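Local coordinates for Thg1-like uncharacterized protein (Bacillus thuringiensis, PDB 4KGM) that binds ATP and two magnesium ions in a polymerase palm-like catalytic domain and probably adds nucleotides to the 5' end of tRNA in the 3'-to-5' direction, at residues A[28-34]-A[126-131]; A[71-76]-A[147-151]. Residues are numbered along the deposited sequence.

Interaction 1: A[28-34]-A[126-131]; sequences RIDGAHF and ATFDGR. With MG (magnesium ion), chain G; MG (magnesium ion), chain H; ATP (adenosine-5'-triphosphate), chain E; PO4 (phosphate ion), chain F.
Strands 28-31 and 128-131 run antiparallel, their axes 4.6 Å apart at 159°. Hydrogen-bonded pairs R28-R131 and D30-D129 alternate with non-hydrogen-bonded I29-G130 and G31-F128. R28 N gives to R131 O (3.0 Å), R131 N to R28 O (3.2 Å) and D129 N to D30 O (3.0 Å); D30 N bonds weakly to D129 O (3.3 Å) and OD1 (3.2 Å). A32 N donates to T127 O (2.8 Å); water joins A32 O to T127 N. F128 N and G130 N meet serine hydroxyls of the second subunit.

I29 CG2 meets F128 CB (3.6 Å) on the apolar face, and the F34 ring reaches back, its CZ 3.9 Å from F128 CZ. A CB on G31 would lie 2.7 Å from F34 CD1. R28, D30, D129 and R131 share the other face. One water donates to D129 OD1 (2.9 Å) and R28 O; D129 OD2 forms salt bridges with R131 NH2 (3.0 Å) and K99 of the second subunit. R131 NH2 also binds phosphate O3 (2.6 Å). R28 NH2 and R131 NH1, 3.7 Å apart, both pair with E12 of the second subunit.

D30 (chi1 t) binds MG G through OD1 (2.1 Å) and MG H through OD2 (2.3 Å); G31 O binds MG G (2.1 Å). Strand pairing fixes these ligands in a palm-type oxygen shell completed by D75, ATP and water; the metals and F34 N (2.9 Å from ATP O1B) hold the phosphates.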
ATOM      1  N   ARG A  28       9.781   1.337 -14.811  1.00 22.08           N
ATOM      2  CA  ARG A  28      10.401   2.477 -15.478  1.00 26.72           C
ATOM      3  C   ARG A  28      11.546   3.071 -14.657  1.00 28.73           C
ATOM      4  O   ARG A  28      11.414   3.311 -13.457  1.00 21.76           O
ATOM      5  CB  ARG A  28       9.376   3.560 -15.847  1.00 26.31           C
ATOM      6  CG  ARG A  28       9.970   4.662 -16.731  1.00 29.59           C
ATOM      7  CD  ARG A  28       8.912   5.534 -17.403  1.00 32.84           C
ATOM      8  NE  ARG A  28       8.214   6.404 -16.459  1.00 33.09           N
ATOM      9  CZ  ARG A  28       6.932   6.276 -16.133  1.00 33.41           C
ATOM     10  NH1 ARG A  28       6.199   5.317 -16.682  1.00 33.25           N
ATOM     11  NH2 ARG A  28       6.379   7.112 -15.263  1.00 31.44           N
ATOM     12  N   ILE A  29      12.672   3.286 -15.318  1.00 31.36           N
ATOM     13  CA  ILE A  29      13.839   3.880 -14.693  1.00 30.02           C
ATOM     14  C   ILE A  29      14.135   5.205 -15.380  1.00 27.10           C
ATOM     15  O   ILE A  29      14.236   5.260 -16.590  1.00 27.20           O
ATOM     16  CB  ILE A  29      15.048   2.929 -14.800  1.00 30.39           C
ATOM     17  CG1 ILE A  29      14.838   1.713 -13.915  1.00 28.53           C
ATOM     18  CG2 ILE A  29      16.333   3.622 -14.406  1.00 25.74           C
ATOM     19  CD1 ILE A  29      15.500   0.467 -14.437  1.00 30.24           C
ATOM     20  N   ASP A  30      14.259   6.271 -14.606  1.00 27.80           N
ATOM     21  CA  ASP A  30      14.496   7.598 -15.170  1.00 32.74           C
ATOM     22  C   ASP A  30      15.697   8.287 -14.524  1.00 32.91           C
ATOM     23  O   ASP A  30      15.801   8.352 -13.299  1.00 31.35           O
ATOM     24  CB  ASP A  30      13.247   8.472 -15.024  1.00 34.76           C
ATOM     25  CG  ASP A  30      13.339   9.762 -15.821  1.00 42.31           C
ATOM     26  OD1 ASP A  30      13.916  10.744 -15.307  1.00 46.00           O
ATOM     27  OD2 ASP A  30      12.829   9.796 -16.962  1.00 42.27           O
ATOM     28  N   GLY A  31      16.597   8.801 -15.358  1.00 32.33           N
ATOM     29  CA  GLY A  31      17.800   9.463 -14.883  1.00 27.03           C
ATOM     30  C   GLY A  31      17.516  10.685 -14.030  1.00 30.21           C
ATOM     31  O   GLY A  31      16.650  11.494 -14.356  1.00 37.54           O
ATOM     32  N   ALA A  32      18.253  10.818 -12.932  1.00 31.86           N
ATOM     33  CA  ALA A  32      18.072  11.943 -12.021  1.00 34.48           C
ATOM     34  C   ALA A  32      18.878  13.160 -12.469  1.00 41.85           C
ATOM     35  O   ALA A  32      20.091  13.071 -12.670  1.00 37.73           O
ATOM     36  CB  ALA A  32      18.454  11.544 -10.603  1.00 28.75           C
ATOM     37  N   HIS A  33      18.191  14.290 -12.620  1.00 50.20           N
ATOM     38  CA  HIS A  33      18.815  15.550 -13.020  1.00 47.96           C
ATOM     39  C   HIS A  33      19.655  15.408 -14.286  1.00 48.78           C
ATOM     40  O   HIS A  33      20.804  15.847 -14.325  1.00 48.81           O
ATOM     41  CB  HIS A  33      19.682  16.111 -11.889  1.00 45.25           C
ATOM     42  CG  HIS A  33      18.945  16.304 -10.602  1.00 55.47           C
ATOM     43  ND1 HIS A  33      17.852  17.136 -10.487  1.00 58.65           N
ATOM     44  CD2 HIS A  33      19.148  15.779  -9.370  1.00 59.45           C
ATOM     45  CE1 HIS A  33      17.411  17.112  -9.242  1.00 65.14           C
ATOM     46  NE2 HIS A  33      18.180  16.296  -8.544  1.00 69.78           N
ATOM     47  N   PHE A  34      19.083  14.795 -15.317  1.00 41.48           N
ATOM     48  CA  PHE A  34      19.823  14.571 -16.554  1.00 44.57           C
ATOM     49  C   PHE A  34      19.856  15.800 -17.459  1.00 51.80           C
ATOM     50  O   PHE A  34      20.268  15.725 -18.615  1.00 51.86           O
ATOM     51  CB  PHE A  34      19.312  13.330 -17.290  1.00 43.47           C
ATOM     52  CG  PHE A  34      20.154  12.108 -17.054  1.00 39.91           C
ATOM     53  CD1 PHE A  34      20.540  11.758 -15.771  1.00 33.23           C
ATOM     54  CD2 PHE A  34      20.565  11.314 -18.111  1.00 42.81           C
ATOM     55  CE1 PHE A  34      21.320  10.641 -15.545  1.00 32.52           C
ATOM     56  CE2 PHE A  34      21.343  10.193 -17.892  1.00 38.22           C
ATOM     57  CZ  PHE A  34      21.722   9.857 -16.606  1.00 31.89           C
ATOM     58  N   ALA A 126      26.227   9.360 -12.338  1.00 27.86           N
ATOM     59  CA  ALA A 126      24.841   9.361 -12.789  1.00 30.77           C
ATOM     60  C   ALA A 126      23.987   8.519 -11.851  1.00 31.59           C
ATOM     61  O   ALA A 126      24.403   7.442 -11.421  1.00 27.27           O
ATOM     62  CB  ALA A 126      24.743   8.835 -14.211  1.00 27.20           C
ATOM     63  N   THR A 127      22.798   9.017 -11.526  1.00 32.30           N
ATOM     64  CA  THR A 127      21.865   8.277 -10.684  1.00 29.29           C
ATOM     65  C   THR A 127      20.505   8.136 -11.358  1.00 30.92           C
ATOM     66  O   THR A 127      20.173   8.885 -12.278  1.00 35.67           O
ATOM     67  CB  THR A 127      21.689   8.935  -9.303  1.00 29.72           C
ATOM     68  OG1 THR A 127      21.329  10.311  -9.467  1.00 29.13           O
ATOM     69  CG2 THR A 127      22.979   8.841  -8.499  1.00 25.89           C
ATOM     70  N   PHE A 128      19.726   7.166 -10.893  1.00 28.29           N
ATOM     71  CA  PHE A 128      18.426   6.872 -11.480  1.00 27.09           C
ATOM     72  C   PHE A 128      17.396   6.608 -10.388  1.00 30.75           C
ATOM     73  O   PHE A 128      17.743   6.218  -9.273  1.00 26.44           O
ATOM     74  CB  PHE A 128      18.514   5.635 -12.377  1.00 28.10           C
ATOM     75  CG  PHE A 128      19.431   5.797 -13.556  1.00 31.02           C
ATOM     76  CD1 PHE A 128      20.794   5.588 -13.428  1.00 33.25           C
ATOM     77  CD2 PHE A 128      18.924   6.133 -14.799  1.00 29.39           C
ATOM     78  CE1 PHE A 128      21.636   5.732 -14.513  1.00 28.79           C
ATOM     79  CE2 PHE A 128      19.760   6.278 -15.888  1.00 31.76           C
ATOM     80  CZ  PHE A 128      21.118   6.077 -15.745  1.00 31.37           C
ATOM     81  N   ASP A 129      16.125   6.818 -10.711  1.00 27.82           N
ATOM     82  CA  ASP A 129      15.049   6.400  -9.828  1.00 23.54           C
ATOM     83  C   ASP A 129      14.372   5.192 -10.458  1.00 28.43           C
ATOM     84  O   ASP A 129      14.603   4.888 -11.629  1.00 27.06           O
ATOM     85  CB  ASP A 129      14.038   7.525  -9.610  1.00 24.49           C
ATOM     86  CG  ASP A 129      12.948   7.544 -10.661  1.00 27.16           C
ATOM     87  OD1 ASP A 129      13.269   7.487 -11.868  1.00 30.61           O
ATOM     88  OD2 ASP A 129      11.763   7.609 -10.277  1.00 32.31           O
ATOM     89  N   GLY A 130      13.537   4.509  -9.686  1.00 32.51           N
ATOM     90  CA  GLY A 130      12.833   3.343 -10.185  1.00 27.27           C
ATOM     91  C   GLY A 130      11.423   3.251  -9.637  1.00 26.57           C
ATOM     92  O   GLY A 130      11.173   3.586  -8.480  1.00 21.73           O
ATOM     93  N   ARG A 131      10.498   2.803 -10.479  1.00 25.23           N
ATOM     94  CA  ARG A 131       9.117   2.608 -10.059  1.00 22.88           C
ATOM     95  C   ARG A 131       8.515   1.405 -10.772  1.00 20.62           C
ATOM     96  O   ARG A 131       8.751   1.189 -11.961  1.00 23.92           O
ATOM     97  CB  ARG A 131       8.285   3.867 -10.319  1.00 23.96           C
ATOM     98  CG  ARG A 131       8.186   4.270 -11.782  1.00 27.53           C
ATOM     99  CD  ARG A 131       7.600   5.662 -11.933  1.00 26.40           C
ATOM    100  NE  ARG A 131       8.484   6.680 -11.376  1.00 25.86           N
ATOM    101  CZ  ARG A 131       8.214   7.982 -11.367  1.00 35.92           C
ATOM    102  NH1 ARG A 131       7.079   8.428 -11.886  1.00 36.18           N
ATOM    103  NH2 ARG A 131       9.080   8.837 -10.838  1.00 34.83           N
TER
HETATM  104 MG    MG G 303      15.214  12.382 -15.688  1.00 40.60          MG
HETATM  105 MG    MG H 304      13.052  11.835 -18.075  1.00 38.23          MG
HETATM  106  PG  ATP E 301      14.505  14.740 -13.111  0.50 60.38           P
HETATM  107  O1G ATP E 301      13.126  15.323 -13.310  0.50 49.52           O
HETATM  108  O2G ATP E 301      15.032  14.836 -11.698  0.50 41.70           O
HETATM  109  O3G ATP E 301      14.687  13.380 -13.740  0.50 40.82           O
HETATM  110  PB  ATP E 301      15.715  15.563 -15.531  0.50 41.75           P
HETATM  111  O1B ATP E 301      16.250  14.176 -15.802  0.50 45.20           O
HETATM  112  O2B ATP E 301      16.512  16.757 -15.998  0.50 43.59           O
HETATM  113  O3B ATP E 301      15.462  15.736 -13.949  0.50 48.64           O
HETATM  114  PA  ATP E 301      13.909  15.016 -17.574  0.50 48.10           P
HETATM  115  O1A ATP E 301      12.616  15.585 -18.105  0.50 52.77           O
HETATM  116  O2A ATP E 301      14.084  13.524 -17.422  0.50 43.15           O
HETATM  117  O3A ATP E 301      14.239  15.703 -16.158  0.50 46.12           O
HETATM  118  O5' ATP E 301      15.134  15.573 -18.461  0.50 41.42           O
HETATM  119  C5' ATP E 301      15.800  14.736 -19.403  0.50 41.52           C
HETATM  120  C4' ATP E 301      17.004  15.483 -19.965  0.50 44.46           C
HETATM  121  O4' ATP E 301      17.950  14.576 -20.534  0.50 42.87           O
HETATM  122  C3' ATP E 301      16.601  16.457 -21.061  0.50 47.13           C
HETATM  123  O3' ATP E 301      16.772  17.802 -20.604  0.50 48.39           O
HETATM  124  C2' ATP E 301      17.537  16.181 -22.222  0.50 46.08           C
HETATM  125  O2' ATP E 301      18.205  17.383 -22.618  0.50 45.18           O
HETATM  126  C1' ATP E 301      18.538  15.163 -21.697  0.50 43.41           C
HETATM  127  N9  ATP E 301      18.835  14.129 -22.722  0.50 40.23           N
HETATM  128  C8  ATP E 301      18.129  13.004 -22.943  0.50 38.38           C
HETATM  129  N7  ATP E 301      18.672  12.276 -23.952  0.50 35.39           N
HETATM  130  C5  ATP E 301      19.754  12.941 -24.395  0.50 37.20           C
HETATM  131  C6  ATP E 301      20.785  12.732 -25.439  0.50 40.45           C
HETATM  132  N6  ATP E 301      20.766  11.635 -26.234  0.50 37.48           N
HETATM  133  N1  ATP E 301      21.745  13.674 -25.571  0.50 42.65           N
HETATM  134  C2  ATP E 301      21.776  14.768 -24.787  0.50 40.36           C
HETATM  135  N3  ATP E 301      20.875  15.022 -23.822  0.50 37.04           N
HETATM  136  C4  ATP E 301      19.858  14.161 -23.581  0.50 41.07           C
HETATM  137  P   PO4 F 302       7.677  12.197 -10.419  1.00 57.28           P
HETATM  138  O1  PO4 F 302       7.538  12.098  -8.918  1.00 53.58           O
HETATM  139  O2  PO4 F 302       7.787  13.650 -10.819  1.00 66.31           O
HETATM  140  O3  PO4 F 302       8.923  11.464 -10.859  1.00 47.51           O
HETATM  141  O4  PO4 F 302       6.468  11.582 -11.084  1.00 43.67           O
HETATM  142  O   HOH W   1      10.913   6.052 -12.818  1.00 26.38           O
HETATM  143  O   HOH W   2      22.479  12.144 -12.369  1.00 29.65           O
HETATM  144  O   HOH W   3      11.111  11.883 -17.758  1.00 39.12           O

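Interaction 2: A[71-76]-A[147-151]; sequences YHQSDE and RQQDA. With MG (magnesium ion), chain G; MG (magnesium ion), chain H; ATP (adenosine-5'-triphosphate), chain E.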
ATOM      1  N   TYR A  71      12.257  -0.736 -23.458  1.00 32.17           N
ATOM      2  CA  TYR A  71      12.114   0.405 -24.353  1.00 36.07           C
ATOM      3  C   TYR A  71      12.890   1.616 -23.846  1.00 39.56           C
ATOM      4  O   TYR A  71      12.701   2.053 -22.711  1.00 38.22           O
ATOM      5  CB  TYR A  71      10.638   0.768 -24.531  1.00 35.77           C
ATOM      6  CG  TYR A  71      10.421   2.049 -25.302  1.00 42.44           C
ATOM      7  CD1 TYR A  71      10.535   2.077 -26.687  1.00 40.73           C
ATOM      8  CD2 TYR A  71      10.100   3.232 -24.647  1.00 41.05           C
ATOM      9  CE1 TYR A  71      10.339   3.247 -27.397  1.00 40.50           C
ATOM     10  CE2 TYR A  71       9.902   4.405 -25.348  1.00 39.09           C
ATOM     11  CZ  TYR A  71      10.022   4.407 -26.723  1.00 42.07           C
ATOM     12  OH  TYR A  71       9.824   5.574 -27.425  1.00 38.71           O
ATOM     13  N   HIS A  72      13.760   2.158 -24.694  1.00 36.27           N
ATOM     14  CA  HIS A  72      14.521   3.348 -24.327  1.00 33.47           C
ATOM     15  C   HIS A  72      14.082   4.600 -25.076  1.00 37.73           C
ATOM     16  O   HIS A  72      13.734   4.551 -26.256  1.00 40.55           O
ATOM     17  CB  HIS A  72      16.022   3.143 -24.531  1.00 33.96           C
ATOM     18  CG  HIS A  72      16.819   4.399 -24.361  1.00 43.12           C
ATOM     19  ND1 HIS A  72      17.330   5.109 -25.426  1.00 40.21           N
ATOM     20  CD2 HIS A  72      17.162   5.092 -23.249  1.00 38.94           C
ATOM     21  CE1 HIS A  72      17.970   6.174 -24.977  1.00 40.81           C
ATOM     22  NE2 HIS A  72      17.882   6.188 -23.659  1.00 39.49           N
ATOM     23  N   GLN A  73      14.113   5.720 -24.365  1.00 33.43           N
ATOM     24  CA  GLN A  73      13.868   7.035 -24.937  1.00 35.49           C
ATOM     25  C   GLN A  73      14.387   8.084 -23.961  1.00 35.93           C
ATOM     26  O   GLN A  73      14.114   8.004 -22.764  1.00 32.20           O
ATOM     27  CB  GLN A  73      12.377   7.239 -25.206  1.00 36.68           C
ATOM     28  CG  GLN A  73      11.943   8.691 -25.189  1.00 38.46           C
ATOM     29  CD  GLN A  73      11.234   9.068 -23.906  1.00 36.83           C
ATOM     30  OE1 GLN A  73      11.684   9.943 -23.168  1.00 39.26           O
ATOM     31  NE2 GLN A  73      10.111   8.412 -23.637  1.00 39.32           N
ATOM     32  N   SER A  74      15.142   9.052 -24.476  1.00 31.22           N
ATOM     33  CA  SER A  74      15.761  10.083 -23.644  1.00 31.09           C
ATOM     34  C   SER A  74      16.565   9.475 -22.496  1.00 33.59           C
ATOM     35  O   SER A  74      17.507   8.715 -22.719  1.00 36.07           O
ATOM     36  CB  SER A  74      14.705  11.048 -23.093  1.00 32.28           C
ATOM     37  OG  SER A  74      13.892  11.567 -24.130  1.00 38.28           O
ATOM     38  N   ASP A  75      16.176   9.802 -21.268  1.00 33.24           N
ATOM     39  CA  ASP A  75      16.871   9.299 -20.088  1.00 42.13           C
ATOM     40  C   ASP A  75      16.017   8.304 -19.306  1.00 39.60           C
ATOM     41  O   ASP A  75      16.259   8.066 -18.123  1.00 40.55           O
ATOM     42  CB  ASP A  75      17.278  10.456 -19.176  1.00 36.13           C
ATOM     43  CG  ASP A  75      16.085  11.154 -18.554  1.00 41.04           C
ATOM     44  OD1 ASP A  75      15.010  11.174 -19.191  1.00 38.94           O
ATOM     45  OD2 ASP A  75      16.222  11.679 -17.429  1.00 41.80           O
ATOM     46  N   GLU A  76      15.019   7.725 -19.965  1.00 32.85           N
ATOM     47  CA  GLU A  76      14.130   6.787 -19.296  1.00 31.35           C
ATOM     48  C   GLU A  76      14.214   5.385 -19.892  1.00 36.17           C
ATOM     49  O   GLU A  76      14.502   5.215 -21.077  1.00 34.41           O
ATOM     50  CB  GLU A  76      12.684   7.285 -19.317  1.00 31.00           C
ATOM     51  CG  GLU A  76      11.953   7.010 -20.616  1.00 32.98           C
ATOM     52  CD  GLU A  76      10.477   7.326 -20.528  1.00 37.06           C
ATOM     53  OE1 GLU A  76      10.105   8.223 -19.743  1.00 35.82           O
ATOM     54  OE2 GLU A  76       9.689   6.668 -21.238  1.00 35.09           O
ATOM     55  N   ARG A 147       4.323   5.797 -24.386  1.00 37.66           N
ATOM     56  CA  ARG A 147       5.726   6.160 -24.220  1.00 41.02           C
ATOM     57  C   ARG A 147       6.346   6.662 -25.521  1.00 43.20           C
ATOM     58  O   ARG A 147       7.187   7.562 -25.507  1.00 40.23           O
ATOM     59  CB  ARG A 147       6.524   4.976 -23.673  1.00 37.18           C
ATOM     60  CG  ARG A 147       6.191   4.607 -22.232  1.00 36.86           C
ATOM     61  CD  ARG A 147       6.742   5.630 -21.252  1.00 35.99           C
ATOM     62  NE  ARG A 147       5.795   6.700 -20.957  1.00 35.76           N
ATOM     63  CZ  ARG A 147       6.119   7.834 -20.344  1.00 43.63           C
ATOM     64  NH1 ARG A 147       7.372   8.055 -19.973  1.00 40.28           N
ATOM     65  NH2 ARG A 147       5.193   8.753 -20.111  1.00 49.69           N
ATOM     66  N   GLN A 148       5.933   6.077 -26.642  1.00 40.77           N
ATOM     67  CA  GLN A 148       6.404   6.518 -27.950  1.00 42.88           C
ATOM     68  C   GLN A 148       5.845   7.892 -28.310  1.00 45.06           C
ATOM     69  O   GLN A 148       6.516   8.690 -28.963  1.00 46.70           O
ATOM     70  CB  GLN A 148       6.040   5.503 -29.036  1.00 38.54           C
ATOM     71  CG  GLN A 148       7.012   4.342 -29.158  1.00 39.70           C
ATOM     72  CD  GLN A 148       6.733   3.480 -30.373  1.00 42.11           C
ATOM     73  OE1 GLN A 148       5.636   3.513 -30.934  1.00 42.80           O
ATOM     74  NE2 GLN A 148       7.729   2.705 -30.791  1.00 43.34           N
ATOM     75  N   GLN A 149       4.615   8.162 -27.886  1.00 42.64           N
ATOM     76  CA  GLN A 149       4.001   9.465 -28.120  1.00 44.98           C
ATOM     77  C   GLN A 149       4.676  10.535 -27.269  1.00 44.99           C
ATOM     78  O   GLN A 149       4.689  11.712 -27.627  1.00 49.26           O
ATOM     79  CB  GLN A 149       2.496   9.418 -27.840  1.00 41.95           C
ATOM     80  CG  GLN A 149       1.703   8.614 -28.863  1.00 45.14           C
ATOM     81  CD  GLN A 149       0.229   8.501 -28.511  1.00 45.62           C
ATOM     82  OE1 GLN A 149      -0.257   9.154 -27.587  1.00 45.59           O
ATOM     83  NE2 GLN A 149      -0.491   7.663 -29.251  1.00 39.51           N
ATOM     84  N   ASP A 150       5.238  10.117 -26.140  1.00 41.70           N
ATOM     85  CA  ASP A 150       6.002  11.016 -25.287  1.00 47.42           C
ATOM     86  C   ASP A 150       7.431  11.121 -25.810  1.00 47.02           C
ATOM     87  O   ASP A 150       8.155  12.067 -25.496  1.00 42.57           O
ATOM     88  CB  ASP A 150       6.000  10.515 -23.841  1.00 46.59           C
ATOM     89  CG  ASP A 150       6.713  11.462 -22.895  1.00 47.43           C
ATOM     90  OD1 ASP A 150       7.923  11.262 -22.654  1.00 46.31           O
ATOM     91  OD2 ASP A 150       6.066  12.406 -22.393  1.00 43.79           O
ATOM     92  N   ALA A 151       7.825  10.137 -26.613  1.00 43.09           N
ATOM     93  CA  ALA A 151       9.149  10.123 -27.223  1.00 43.78           C
ATOM     94  C   ALA A 151       9.230  11.126 -28.369  1.00 47.04           C
ATOM     95  O   ALA A 151      10.211  11.855 -28.499  1.00 42.63           O
ATOM     96  CB  ALA A 151       9.486   8.728 -27.721  1.00 38.44           C
TER
HETATM   97 MG    MG G 303      15.214  12.382 -15.688  1.00 40.60          MG
HETATM   98 MG    MG H 304      13.052  11.835 -18.075  1.00 38.23          MG
HETATM   99  PG  ATP E 301      14.505  14.740 -13.111  0.50 60.38           P
HETATM  100  O1G ATP E 301      13.126  15.323 -13.310  0.50 49.52           O
HETATM  101  O2G ATP E 301      15.032  14.836 -11.698  0.50 41.70           O
HETATM  102  O3G ATP E 301      14.687  13.380 -13.740  0.50 40.82           O
HETATM  103  PB  ATP E 301      15.715  15.563 -15.531  0.50 41.75           P
HETATM  104  O1B ATP E 301      16.250  14.176 -15.802  0.50 45.20           O
HETATM  105  O2B ATP E 301      16.512  16.757 -15.998  0.50 43.59           O
HETATM  106  O3B ATP E 301      15.462  15.736 -13.949  0.50 48.64           O
HETATM  107  PA  ATP E 301      13.909  15.016 -17.574  0.50 48.10           P
HETATM  108  O1A ATP E 301      12.616  15.585 -18.105  0.50 52.77           O
HETATM  109  O2A ATP E 301      14.084  13.524 -17.422  0.50 43.15           O
HETATM  110  O3A ATP E 301      14.239  15.703 -16.158  0.50 46.12           O
HETATM  111  O5' ATP E 301      15.134  15.573 -18.461  0.50 41.42           O
HETATM  112  C5' ATP E 301      15.800  14.736 -19.403  0.50 41.52           C
HETATM  113  C4' ATP E 301      17.004  15.483 -19.965  0.50 44.46           C
HETATM  114  O4' ATP E 301      17.950  14.576 -20.534  0.50 42.87           O
HETATM  115  C3' ATP E 301      16.601  16.457 -21.061  0.50 47.13           C
HETATM  116  O3' ATP E 301      16.772  17.802 -20.604  0.50 48.39           O
HETATM  117  C2' ATP E 301      17.537  16.181 -22.222  0.50 46.08           C
HETATM  118  O2' ATP E 301      18.205  17.383 -22.618  0.50 45.18           O
HETATM  119  C1' ATP E 301      18.538  15.163 -21.697  0.50 43.41           C
HETATM  120  N9  ATP E 301      18.835  14.129 -22.722  0.50 40.23           N
HETATM  121  C8  ATP E 301      18.129  13.004 -22.943  0.50 38.38           C
HETATM  122  N7  ATP E 301      18.672  12.276 -23.952  0.50 35.39           N
HETATM  123  C5  ATP E 301      19.754  12.941 -24.395  0.50 37.20           C
HETATM  124  C6  ATP E 301      20.785  12.732 -25.439  0.50 40.45           C
HETATM  125  N6  ATP E 301      20.766  11.635 -26.234  0.50 37.48           N
HETATM  126  N1  ATP E 301      21.745  13.674 -25.571  0.50 42.65           N
HETATM  127  C2  ATP E 301      21.776  14.768 -24.787  0.50 40.36           C
HETATM  128  N3  ATP E 301      20.875  15.022 -23.822  0.50 37.04           N
HETATM  129  C4  ATP E 301      19.858  14.161 -23.581  0.50 41.07           C
HETATM  130  O   HOH W   3      11.111  11.883 -17.758  1.00 39.12           O
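The second metal-binding carboxylate of the palm-like active site sits on the hairpin turn between strands 67-73 and 76-81, and this contact packs that hairpin against helix 140-160. Q73 to E76 form a type II' turn, closed by E76 N to Q73 O (3.0 Å) and a weak bond from Q73 N to E76 O (3.3 Å). At its tip D75 bridges both ions, OD2 to MG G at 2.1 Å and OD1 to MG H at 2.4 Å, its short carboxylate serving as a hard oxygen ligand.

Behind the tip, Y71, Q73 and E76 point toward the helix. The long, flat Y71 spans the gap between strand and helix: CE2 lies 3.8 Å from R147 CB, and OH, hydrogen-bonded to R198 O, packs 3.5 Å from Q148 CG and 3.2 Å from A151 CB. Small A151 lets the backbones close to 6.1 Å between CA atoms at Q73, whose CG touches A151 CB at 3.5 Å. E76 OE1 meets R147 NH1 at 2.7 Å in a salt bridge, within which NH1 donates to E76 OE2 (3.0 Å). Buried charges of this kind need a partner of opposite sign.

Strand 71-73 and helix 147-151 run nearly parallel, at 20° with axes 9.4 Å apart. Helix 140-160 flanks the metal-bearing face of the sheet beside the turn, and helices 47-63 and 97-119 cover the other; a sheet carrying two metal-binding aspartates is palm-like.

Overall arrangement
Interactions 1 and 2, centred 13 Å apart, bring neighbouring parts of one antiparallel sheet to a shared active site. D30 of interaction 1 and D75 of interaction 2 each bridge both magnesium ions; D30 OD1 and D75 OD2 come within 3.3 Å, a closeness of like charges that the cations make tolerable. A probable hydrogen bond from G31 N to D75 O (2.9 Å) ties G31 to the 73-76 turn, and D30 OD2 packs on E76 CB at 3.4 Å. ATP lies across both contacts, with its triphosphate on the metals. Helix 140-160 follows strand 128-134 in the chain, so the partner segments are also linked in sequence.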